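PDB 5TCB: PelA from Pseudomonas aeruginosa, which probably hydrolyses glycosidic bonds through this glycoside hydrolase domain, one part of a longer protein that may also act as a deacetylase. Local coordinates for residues L37-A50 with D57-Y71. Sequence-based numbering, arbitrary orientation.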
loop_
_atom_site.group_PDB
_atom_site.type_symbol
_atom_site.label_atom_id
_atom_site.label_comp_id
_atom_site.label_asym_id
_atom_site.label_seq_id
_atom_site.Cartn_x
_atom_site.Cartn_y
_atom_site.Cartn_z
ATOM N N LEU A 37 -8.559 8.076 -16.188
ATOM C CA LEU A 37 -7.187 7.818 -16.608
ATOM C C LEU A 37 -6.469 9.086 -17.052
ATOM O O LEU A 37 -5.287 9.269 -16.744
ATOM C CB LEU A 37 -7.161 6.788 -17.740
ATOM C CG LEU A 37 -7.656 5.389 -17.365
ATOM C CD1 LEU A 37 -7.799 4.522 -18.604
ATOM C CD2 LEU A 37 -6.725 4.734 -16.342
ATOM N N ALA A 38 -7.136 9.947 -17.809
ATOM C CA ALA A 38 -6.481 11.172 -18.260
ATOM C C ALA A 38 -5.994 11.989 -17.063
ATOM O O ALA A 38 -4.854 12.478 -17.036
ATOM C CB ALA A 38 -7.446 11.987 -19.126
ATOM N N GLU A 39 -6.857 12.154 -16.064
ATOM C CA GLU A 39 -6.499 12.911 -14.868
ATOM C C GLU A 39 -5.426 12.203 -14.037
ATOM O O GLU A 39 -4.469 12.839 -13.579
ATOM C CB GLU A 39 -7.761 13.178 -14.045
ATOM C CG GLU A 39 -8.719 14.166 -14.716
ATOM C CD GLU A 39 -9.707 13.530 -15.685
ATOM O OE1 GLU A 39 -9.665 12.305 -15.924
ATOM O OE2 GLU A 39 -10.550 14.284 -16.223
ATOM N N LEU A 40 -5.541 10.891 -13.861
ATOM C CA LEU A 40 -4.544 10.165 -13.094
ATOM C C LEU A 40 -3.183 10.183 -13.767
ATOM O O LEU A 40 -2.154 10.132 -13.080
ATOM C CB LEU A 40 -5.031 8.737 -12.867
ATOM C CG LEU A 40 -6.177 8.600 -11.860
ATOM C CD1 LEU A 40 -6.747 7.212 -11.911
ATOM C CD2 LEU A 40 -5.666 8.893 -10.457
ATOM N N SER A 41 -3.154 10.269 -15.096
ATOM C CA SER A 41 -1.898 10.219 -15.840
ATOM C C SER A 41 -0.988 11.392 -15.564
ATOM O O SER A 41 0.195 11.322 -15.916
ATOM C CB SER A 41 -2.164 10.173 -17.343
ATOM O OG SER A 41 -2.475 11.464 -17.877
ATOM N N GLN A 42 -1.489 12.452 -14.943
ATOM C CA GLN A 42 -0.662 13.607 -14.632
ATOM C C GLN A 42 0.072 13.481 -13.307
ATOM O O GLN A 42 0.871 14.355 -12.976
ATOM C CB GLN A 42 -1.518 14.876 -14.659
ATOM C CG GLN A 42 -2.140 15.076 -16.021
ATOM C CD GLN A 42 -1.094 15.114 -17.133
ATOM O OE1 GLN A 42 -0.313 16.060 -17.228
ATOM N NE2 GLN A 42 -1.044 14.077 -17.947
ATOM N N PHE A 43 -0.147 12.396 -12.569
ATOM C CA PHE A 43 0.628 12.072 -11.373
ATOM C C PHE A 43 1.809 11.202 -11.786
ATOM O O PHE A 43 1.730 10.437 -12.744
ATOM C CB PHE A 43 -0.233 11.332 -10.329
ATOM C CG PHE A 43 -1.340 12.166 -9.733
ATOM C CD1 PHE A 43 -2.558 12.298 -10.394
ATOM C CD2 PHE A 43 -1.185 12.766 -8.497
ATOM C CE1 PHE A 43 -3.587 13.030 -9.835
ATOM C CE2 PHE A 43 -2.213 13.512 -7.934
ATOM C CZ PHE A 43 -3.424 13.635 -8.624
ATOM N N ASP A 44 2.929 11.348 -11.065
ATOM C CA ASP A 44 4.156 10.626 -11.410
ATOM C C ASP A 44 3.987 9.123 -11.178
ATOM O O ASP A 44 4.262 8.302 -12.061
ATOM C CB ASP A 44 5.304 11.218 -10.596
ATOM C CG ASP A 44 6.677 10.717 -11.011
ATOM O OD1 ASP A 44 6.844 10.232 -12.153
ATOM O OD2 ASP A 44 7.626 10.890 -10.223
ATOM N N TRP A 45 3.557 8.744 -9.983
ATOM C CA TRP A 45 3.211 7.365 -9.651
ATOM C C TRP A 45 1.715 7.282 -9.391
ATOM O O TRP A 45 1.142 8.173 -8.729
ATOM C CB TRP A 45 3.959 6.883 -8.396
ATOM C CG TRP A 45 5.417 6.613 -8.525
ATOM C CD1 TRP A 45 6.259 6.965 -9.536
ATOM C CD2 TRP A 45 6.223 5.912 -7.564
ATOM N NE1 TRP A 45 7.534 6.530 -9.263
ATOM C CE2 TRP A 45 7.523 5.863 -8.058
ATOM C CE3 TRP A 45 5.938 5.288 -6.340
ATOM C CZ2 TRP A 45 8.565 5.238 -7.360
ATOM C CZ3 TRP A 45 6.954 4.676 -5.660
ATOM C CH2 TRP A 45 8.246 4.638 -6.169
ATOM N N VAL A 46 1.089 6.240 -9.927
ATOM C CA VAL A 46 -0.334 5.990 -9.715
ATOM C C VAL A 46 -0.502 4.546 -9.259
ATOM O O VAL A 46 -0.057 3.625 -9.945
ATOM C CB VAL A 46 -1.170 6.263 -10.974
ATOM C CG1 VAL A 46 -2.637 6.075 -10.670
ATOM C CG2 VAL A 46 -0.945 7.672 -11.456
ATOM N N VAL A 47 -1.151 4.361 -8.112
ATOM C CA VAL A 47 -1.465 3.045 -7.572
ATOM C C VAL A 47 -2.937 2.752 -7.809
ATOM O O VAL A 47 -3.806 3.548 -7.444
ATOM C CB VAL A 47 -1.136 2.984 -6.079
ATOM C CG1 VAL A 47 -1.449 1.574 -5.543
ATOM C CG2 VAL A 47 0.320 3.359 -5.802
ATOM N N LEU A 48 -3.218 1.608 -8.421
ATOM C CA LEU A 48 -4.545 1.250 -8.887
ATOM C C LEU A 48 -4.938 -0.137 -8.403
ATOM O O LEU A 48 -4.087 -1.012 -8.204
ATOM C CB LEU A 48 -4.611 1.236 -10.409
ATOM C CG LEU A 48 -4.168 2.557 -11.019
ATOM C CD1 LEU A 48 -3.226 2.316 -12.162
ATOM C CD2 LEU A 48 -5.373 3.338 -11.424
ATOM N N GLU A 49 -6.241 -0.351 -8.285
ATOM C CA GLU A 49 -6.777 -1.704 -8.193
ATOM C C GLU A 49 -6.886 -2.235 -9.609
ATOM O O GLU A 49 -7.755 -1.812 -10.388
ATOM C CB GLU A 49 -8.116 -1.706 -7.460
ATOM C CG GLU A 49 -8.840 -3.050 -7.479
ATOM C CD GLU A 49 -7.949 -4.217 -7.097
ATOM O OE1 GLU A 49 -7.432 -4.282 -5.957
ATOM O OE2 GLU A 49 -7.765 -5.089 -7.970
ATOM N N ALA A 50 -6.013 -3.184 -9.940
ATOM C CA ALA A 50 -5.894 -3.693 -11.305
ATOM C C ALA A 50 -7.172 -4.367 -11.817
ATOM O O ALA A 50 -7.382 -4.467 -13.035
ATOM C CB ALA A 50 -4.705 -4.663 -11.365
ATOM N N ASP A 57 -5.234 0.307 -20.703
ATOM C CA ASP A 57 -5.270 1.436 -19.794
ATOM C C ASP A 57 -3.910 1.625 -19.131
ATOM O O ASP A 57 -3.448 2.753 -18.925
ATOM C CB ASP A 57 -6.349 1.210 -18.722
ATOM C CG ASP A 57 -7.738 0.990 -19.305
ATOM O OD1 ASP A 57 -8.077 1.585 -20.362
ATOM O OD2 ASP A 57 -8.505 0.228 -18.692
ATOM N N VAL A 58 -3.292 0.522 -18.714
ATOM C CA VAL A 58 -1.977 0.582 -18.079
ATOM C C VAL A 58 -0.955 1.133 -19.062
ATOM O O VAL A 58 -0.104 1.969 -18.701
ATOM C CB VAL A 58 -1.583 -0.820 -17.571
ATOM C CG1 VAL A 58 -0.267 -0.771 -16.854
ATOM C CG2 VAL A 58 -2.646 -1.363 -16.617
ATOM N N GLY A 59 -1.025 0.674 -20.313
ATOM C CA GLY A 59 -0.153 1.198 -21.350
ATOM C C GLY A 59 -0.348 2.683 -21.592
ATOM O O GLY A 59 0.621 3.413 -21.799
ATOM N N TYR A 60 -1.607 3.139 -21.625
ATOM C CA TYR A 60 -1.890 4.564 -21.775
ATOM C C TYR A 60 -1.233 5.380 -20.667
ATOM O O TYR A 60 -0.614 6.411 -20.926
ATOM C CB TYR A 60 -3.405 4.806 -21.782
ATOM C CG TYR A 60 -3.766 6.266 -21.653
ATOM C CD1 TYR A 60 -4.053 6.834 -20.411
ATOM C CD2 TYR A 60 -3.809 7.063 -22.780
ATOM C CE1 TYR A 60 -4.369 8.160 -20.296
ATOM C CE2 TYR A 60 -4.125 8.404 -22.671
ATOM C CZ TYR A 60 -4.408 8.938 -21.417
ATOM O OH TYR A 60 -4.733 10.282 -21.282
ATOM N N LEU A 61 -1.350 4.940 -19.405
ATOM C CA LEU A 61 -0.729 5.702 -18.328
ATOM C C LEU A 61 0.780 5.819 -18.549
ATOM O O LEU A 61 1.367 6.889 -18.340
ATOM C CB LEU A 61 -1.036 5.055 -16.975
ATOM C CG LEU A 61 -2.503 5.128 -16.540
ATOM C CD1 LEU A 61 -2.724 4.224 -15.282
ATOM C CD2 LEU A 61 -2.908 6.581 -16.208
ATOM N N LYS A 62 1.430 4.730 -18.987
ATOM C CA LYS A 62 2.870 4.789 -19.232
ATOM C C LYS A 62 3.196 5.710 -20.404
ATOM O O LYS A 62 4.166 6.479 -20.340
ATOM C CB LYS A 62 3.424 3.374 -19.455
ATOM C CG LYS A 62 3.423 2.527 -18.161
ATOM C CD LYS A 62 4.140 1.176 -18.290
ATOM C CE LYS A 62 3.458 0.219 -19.249
ATOM N NZ LYS A 62 4.224 -1.063 -19.359
ATOM N N GLU A 63 2.393 5.654 -21.477
ATOM C CA GLU A 63 2.596 6.534 -22.630
ATOM C C GLU A 63 2.560 7.993 -22.222
ATOM O O GLU A 63 3.284 8.823 -22.785
ATOM C CB GLU A 63 1.524 6.281 -23.690
ATOM C CG GLU A 63 1.623 4.947 -24.385
ATOM C CD GLU A 63 0.397 4.641 -25.224
ATOM O OE1 GLU A 63 -0.563 5.442 -25.215
ATOM O OE2 GLU A 63 0.380 3.582 -25.879
ATOM N N GLN A 64 1.691 8.325 -21.279
ATOM C CA GLN A 64 1.556 9.686 -20.783
ATOM C C GLN A 64 2.676 10.098 -19.848
ATOM O O GLN A 64 2.733 11.272 -19.464
ATOM C CB GLN A 64 0.215 9.861 -20.070
ATOM C CG GLN A 64 -0.992 9.797 -20.968
ATOM C CD GLN A 64 -1.024 10.926 -21.981
ATOM O OE1 GLN A 64 -0.784 12.076 -21.632
ATOM N NE2 GLN A 64 -1.291 10.597 -23.228
ATOM N N GLY A 65 3.542 9.165 -19.426
ATOM C CA GLY A 65 4.640 9.485 -18.543
ATOM C C GLY A 65 4.463 9.056 -17.105
ATOM O O GLY A 65 5.324 9.380 -16.271
ATOM N N SER A 66 3.360 8.389 -16.779
ATOM C CA SER A 66 3.097 7.950 -15.420
ATOM C C SER A 66 3.652 6.545 -15.192
ATOM O O SER A 66 3.961 5.807 -16.129
ATOM C CB SER A 66 1.587 8.011 -15.159
ATOM O OG SER A 66 1.302 7.831 -13.789
ATOM N N THR A 67 3.854 6.224 -13.924
ATOM C CA THR A 67 4.368 4.923 -13.508
ATOM C C THR A 67 3.258 4.194 -12.765
ATOM O O THR A 67 2.931 4.576 -11.631
ATOM C CB THR A 67 5.610 5.089 -12.619
ATOM O OG1 THR A 67 6.642 5.755 -13.347
ATOM C CG2 THR A 67 6.198 3.768 -12.197
ATOM N N PRO A 68 2.621 3.200 -13.373
ATOM C CA PRO A 68 1.470 2.559 -12.735
ATOM C C PRO A 68 1.860 1.369 -11.882
ATOM O O PRO A 68 2.641 0.509 -12.290
ATOM C CB PRO A 68 0.613 2.140 -13.929
ATOM C CG PRO A 68 1.605 1.805 -14.986
ATOM C CD PRO A 68 2.730 2.824 -14.794
ATOM N N PHE A 69 1.286 1.352 -10.686
ATOM C CA PHE A 69 1.466 0.291 -9.689
ATOM C C PHE A 69 0.141 -0.417 -9.456
ATOM O O PHE A 69 -0.909 0.227 -9.390
ATOM C CB PHE A 69 1.924 0.853 -8.338
ATOM C CG PHE A 69 3.308 1.422 -8.335
ATOM C CD1 PHE A 69 3.564 2.631 -8.936
ATOM C CD2 PHE A 69 4.363 0.747 -7.717
ATOM C CE1 PHE A 69 4.859 3.160 -8.929
ATOM C CE2 PHE A 69 5.612 1.252 -7.686
ATOM C CZ PHE A 69 5.884 2.467 -8.304
ATOM N N ALA A 70 0.191 -1.740 -9.289
ATOM C CA ALA A 70 -0.986 -2.524 -8.937
ATOM C C ALA A 70 -1.001 -2.827 -7.436
ATOM O O ALA A 70 0.027 -3.220 -6.856
ATOM C CB ALA A 70 -1.025 -3.830 -9.724
ATOM N N TYR A 71 -2.169 -2.619 -6.827
ATOM C CA TYR A 71 -2.402 -3.004 -5.436
ATOM C C TYR A 71 -2.223 -4.497 -5.238
ATOM O O TYR A 71 -2.773 -5.315 -5.977
ATOM C CB TYR A 71 -3.800 -2.567 -5.025
ATOM C CG TYR A 71 -4.148 -2.906 -3.602
ATOM C CD1 TYR A 71 -4.781 -4.097 -3.305
ATOM C CD2 TYR A 71 -3.832 -2.054 -2.579
ATOM C CE1 TYR A 71 -5.093 -4.431 -1.993
ATOM C CE2 TYR A 71 -4.156 -2.382 -1.253
ATOM C CZ TYR A 71 -4.778 -3.568 -0.995
ATOM O OH TYR A 71 -5.098 -3.947 0.302
HETATM O O HOH W 1 0.908 13.402 -20.234
HETATM O O HOH W 2 6.598 8.376 -14.147
HETATM O O HOH W 3 -4.607 -4.706 -7.977
#
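Strands 45-48 and 67-71 lie parallel among the eight parallel strands of this glycoside hydrolase domain, consistent with a (beta/alpha)8 barrel, joined through helix 55-63 as a beta-alpha-beta crossover, and Trp45 and Phe69 meet on the face turned away from that helix. The strand axes come within 4.6 Å at 25°. Five backbone bonds run from Thr67 N to Asp44 O at one end to Tyr71 N to Leu48 O at the other; the shortest joins Phe69 N to Val46 O at 2.7 Å. Phe69 brings its CE1–CZ side over one face of the indole, CZ lying 3.4 Å from Trp45 CE3, with the planes 40° apart. Thr67 runs alongside the same indole, its CB near CD1, while Phe172 meets Trp45 edge-to-face.

On the helix-facing side, Leu48 and Leu61 reach tip to tip, CD1 to CD1 at 3.7 Å. The other Leu61 methyl, CD2, rests on Leu37 O and Ser41 CA, tying helix 37-40 to helix 55-63. Just past the Schellman motif, in which Gly65 has left helical geometry after helix 55-63, the Ser66 hydroxyl swings away from its own amide nitrogen (chi1 -169°) and donates to Phe43 O at 2.8 Å. Water 2 links Asp44 OD1, Gly65 O and Thr67 OG1 nearby. Main-chain bonds thus set the strand register, the buried Ser66 hydroxyl fastens the two turns entering the strands, and apolar contacts line both faces of this strand pair.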